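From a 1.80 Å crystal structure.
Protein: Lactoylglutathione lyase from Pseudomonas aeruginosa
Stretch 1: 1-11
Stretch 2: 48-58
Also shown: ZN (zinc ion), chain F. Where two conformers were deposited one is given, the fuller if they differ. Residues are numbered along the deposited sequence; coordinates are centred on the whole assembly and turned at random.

Stretch 1 1-11: MRILHSMLRVA
Stretch 2 (48-58) DERAAAALELT

Two parallel strands, with axes 31° apart, lie side by side in the register His5-Ala54, Ser6-Leu55, Met7-Glu56, Leu8-Leu57, Arg9-Thr58, burying 764 Å² over both sides together. Extended backbones, phi near -110° and psi near 135° through Ser6-Leu8 and Leu55-Thr58, let the chains form a ladder of backbone hydrogen bonds, donor first: Ala54 N to Leu4 O (3.0 Å), Ser6 N to Ala54 O (3.2 Å), Glu56 N to Ser6 O (2.8 Å), Leu8 N to Glu56 O (2.9 Å), Thr58 N to Leu8 O (3.0 Å), Val10 N to Thr58 O (3.0 Å).

Thr58, the most covered residue, shares a face with His5, Met7, Arg9, Ala54 and Glu56. Its chi1 is m, and OG1 sits 3.2 Å from Met7 SD, buried without a polar partner. Glu56 suits its place by length: extended t,t with chi3 8°, it carries OE1 to water 3 (2.7 Å, water donating), whose oxygen binds ZN at 1.9 Å. His5, chi1 p and chi2 -98°, uses both ring nitrogens: NE2 binds ZN at 2.0 Å, while ND1 donates to water 2 (2.7 Å).

Arg2, p,t,t, reaches the loop before Ala54: NH1 and NH2 both donate to Glu49 O at 3.0 Å, and Arg50 O lies over the guanidinium face. On the face carrying Ser6, Leu8, Leu55 and Leu57, branched leucines fill apolar space, Leu8 (m,t) CD1 meeting Leu55 (t,p) CD1 at 3.9 Å.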

# COMPACT_ATOMS: atom_id res chain seq x y z
N MET A 1 10.09 -12.58 7.68
CA MET A 1 8.94 -11.68 7.60
C MET A 1 8.93 -11.05 6.25
O MET A 1 9.99 -10.90 5.62
CB MET A 1 9.02 -10.58 8.67
CG MET A 1 8.57 -11.02 10.05
SD MET A 1 8.91 -9.76 11.29
CE MET A 1 7.35 -9.17 11.59
N ARG A 2 7.73 -10.66 5.77
CA ARG A 2 7.66 -9.98 4.48
C ARG A 2 6.37 -9.19 4.39
O ARG A 2 5.41 -9.47 5.11
CB ARG A 2 7.81 -10.96 3.28
CG ARG A 2 6.62 -11.89 3.02
CD ARG A 2 6.99 -12.93 1.96
NE ARG A 2 5.89 -13.85 1.72
CZ ARG A 2 5.08 -13.81 0.67
NH1 ARG A 2 5.23 -12.88 -0.26
NH2 ARG A 2 4.09 -14.69 0.56
N ILE A 3 6.35 -8.21 3.50
CA ILE A 3 5.13 -7.46 3.22
C ILE A 3 4.31 -8.31 2.24
O ILE A 3 4.82 -8.73 1.20
CB ILE A 3 5.46 -6.05 2.63
CG1 ILE A 3 6.16 -5.21 3.71
CG2 ILE A 3 4.17 -5.35 2.15
CD1 ILE A 3 6.72 -3.83 3.23
N LEU A 4 3.04 -8.55 2.56
CA LEU A 4 2.19 -9.41 1.73
C LEU A 4 1.31 -8.61 0.75
O LEU A 4 1.21 -9.00 -0.41
CB LEU A 4 1.29 -10.28 2.60
CG LEU A 4 2.00 -11.33 3.46
CD1 LEU A 4 1.03 -11.96 4.39
CD2 LEU A 4 2.61 -12.41 2.61
N HIS A 5 0.65 -7.54 1.23
CA HIS A 5 -0.23 -6.76 0.35
C HIS A 5 -0.66 -5.47 0.99
O HIS A 5 -0.50 -5.27 2.19
CB HIS A 5 -1.51 -7.56 -0.09
CG HIS A 5 -2.37 -8.07 1.04
ND1 HIS A 5 -2.27 -9.39 1.47
CD2 HIS A 5 -3.35 -7.46 1.75
CE1 HIS A 5 -3.16 -9.53 2.44
NE2 HIS A 5 -3.84 -8.42 2.64
N SER A 6 -1.15 -4.55 0.15
CA SER A 6 -1.76 -3.30 0.57
C SER A 6 -3.20 -3.46 0.10
O SER A 6 -3.42 -3.89 -1.05
CB SER A 6 -1.14 -2.13 -0.18
OG SER A 6 -1.78 -0.93 0.20
N MET A 7 -4.16 -3.12 0.95
CA MET A 7 -5.58 -3.25 0.60
C MET A 7 -6.26 -1.92 0.43
O MET A 7 -6.11 -1.05 1.27
CB MET A 7 -6.33 -4.12 1.65
CG MET A 7 -7.79 -4.44 1.21
SD MET A 7 -9.01 -3.16 1.56
CE MET A 7 -9.50 -3.65 3.18
N LEU A 8 -7.05 -1.77 -0.65
CA LEU A 8 -7.84 -0.58 -0.97
C LEU A 8 -9.29 -0.98 -1.23
O LEU A 8 -9.52 -1.99 -1.87
CB LEU A 8 -7.31 0.11 -2.23
CG LEU A 8 -5.84 0.62 -2.21
CD1 LEU A 8 -5.47 1.16 -3.52
CD2 LEU A 8 -5.59 1.66 -1.09
N ARG A 9 -10.23 -0.15 -0.80
CA ARG A 9 -11.67 -0.37 -1.07
C ARG A 9 -12.06 0.41 -2.34
O ARG A 9 -11.66 1.56 -2.53
CB ARG A 9 -12.52 0.07 0.12
CG ARG A 9 -12.22 -0.74 1.39
CD ARG A 9 -13.12 -0.34 2.56
NE ARG A 9 -12.72 -1.09 3.76
CZ ARG A 9 -11.80 -0.67 4.63
NH1 ARG A 9 -11.21 0.51 4.46
NH2 ARG A 9 -11.44 -1.45 5.65
N VAL A 10 -12.82 -0.23 -3.25
CA VAL A 10 -13.22 0.32 -4.55
C VAL A 10 -14.73 0.28 -4.70
O VAL A 10 -15.37 -0.64 -4.17
CB VAL A 10 -12.49 -0.40 -5.74
CG1 VAL A 10 -10.97 -0.23 -5.61
CG2 VAL A 10 -12.87 -1.88 -5.82
N ALA A 11 -15.28 1.26 -5.44
CA ALA A 11 -16.72 1.37 -5.64
C ALA A 11 -17.22 0.35 -6.65
O ALA A 11 -18.33 -0.15 -6.53
CB ALA A 11 -17.09 2.79 -6.07
N ASP A 48 3.58 -14.04 -8.37
CA ASP A 48 2.75 -14.84 -7.50
C ASP A 48 2.75 -14.24 -6.09
O ASP A 48 3.77 -13.70 -5.65
CB ASP A 48 3.32 -16.27 -7.47
CG ASP A 48 3.05 -17.12 -8.71
OD1 ASP A 48 2.69 -16.54 -9.77
OD2 ASP A 48 3.22 -18.36 -8.62
N GLU A 49 1.62 -14.34 -5.38
CA GLU A 49 1.53 -13.84 -4.00
C GLU A 49 2.60 -14.45 -3.10
O GLU A 49 3.01 -13.81 -2.13
CB GLU A 49 0.16 -14.13 -3.39
CG GLU A 49 -0.91 -13.15 -3.82
CD GLU A 49 -2.24 -13.54 -3.22
OE1 GLU A 49 -2.92 -14.42 -3.80
OE2 GLU A 49 -2.54 -13.06 -2.11
N ARG A 50 3.03 -15.70 -3.38
CA ARG A 50 4.07 -16.37 -2.59
C ARG A 50 5.43 -15.70 -2.72
O ARG A 50 6.27 -15.83 -1.83
CB ARG A 50 4.21 -17.85 -3.06
CG ARG A 50 3.21 -18.77 -2.39
CD ARG A 50 3.15 -20.13 -3.07
NE ARG A 50 2.41 -21.11 -2.28
CZ ARG A 50 2.96 -21.92 -1.38
NH1 ARG A 50 4.27 -21.88 -1.15
NH2 ARG A 50 2.21 -22.78 -0.70
N ALA A 51 5.65 -14.99 -3.84
CA ALA A 51 6.92 -14.38 -4.22
C ALA A 51 7.03 -12.87 -3.97
O ALA A 51 8.16 -12.33 -3.90
CB ALA A 51 7.17 -14.65 -5.69
N ALA A 52 5.88 -12.16 -3.92
CA ALA A 52 5.97 -10.72 -3.81
C ALA A 52 4.70 -10.13 -3.27
O ALA A 52 3.64 -10.77 -3.30
CB ALA A 52 6.23 -10.12 -5.20
N ALA A 53 4.81 -8.86 -2.83
CA ALA A 53 3.66 -8.11 -2.34
C ALA A 53 2.71 -7.83 -3.49
O ALA A 53 3.13 -7.57 -4.63
CB ALA A 53 4.09 -6.80 -1.71
N ALA A 54 1.41 -7.92 -3.20
CA ALA A 54 0.35 -7.69 -4.18
C ALA A 54 -0.54 -6.56 -3.71
O ALA A 54 -0.38 -6.03 -2.59
CB ALA A 54 -0.47 -8.97 -4.31
N LEU A 55 -1.43 -6.11 -4.62
CA LEU A 55 -2.44 -5.12 -4.32
C LEU A 55 -3.77 -5.85 -4.11
O LEU A 55 -4.21 -6.61 -4.99
CB LEU A 55 -2.59 -4.10 -5.47
CG LEU A 55 -3.77 -3.12 -5.31
CD1 LEU A 55 -3.60 -2.21 -4.03
CD2 LEU A 55 -3.91 -2.25 -6.55
N GLU A 56 -4.41 -5.64 -2.96
CA GLU A 56 -5.71 -6.26 -2.70
C GLU A 56 -6.78 -5.21 -2.90
O GLU A 56 -6.73 -4.16 -2.26
CB GLU A 56 -5.77 -6.77 -1.26
CG GLU A 56 -7.11 -7.47 -1.02
CD GLU A 56 -7.34 -7.92 0.40
OE1 GLU A 56 -6.53 -7.56 1.28
OE2 GLU A 56 -8.31 -8.68 0.62
N LEU A 57 -7.81 -5.52 -3.70
CA LEU A 57 -8.95 -4.64 -3.92
C LEU A 57 -10.17 -5.29 -3.28
O LEU A 57 -10.39 -6.49 -3.49
CB LEU A 57 -9.18 -4.45 -5.43
CG LEU A 57 -8.00 -3.90 -6.24
CD1 LEU A 57 -8.35 -3.91 -7.75
CD2 LEU A 57 -7.62 -2.47 -5.78
N THR A 58 -10.92 -4.53 -2.48
CA THR A 58 -12.11 -5.02 -1.77
C THR A 58 -13.34 -4.25 -2.24
O THR A 58 -13.28 -3.03 -2.40
CB THR A 58 -11.96 -4.88 -0.24
OG1 THR A 58 -10.76 -5.52 0.20
CG2 THR A 58 -13.14 -5.47 0.52
ZN ZN F . -5.34 -8.12 3.96
O HOH W 1 1.53 -11.57 -1.09
O HOH W 2 -1.30 -11.48 -0.03
O HOH W 3 -7.01 -8.93 3.55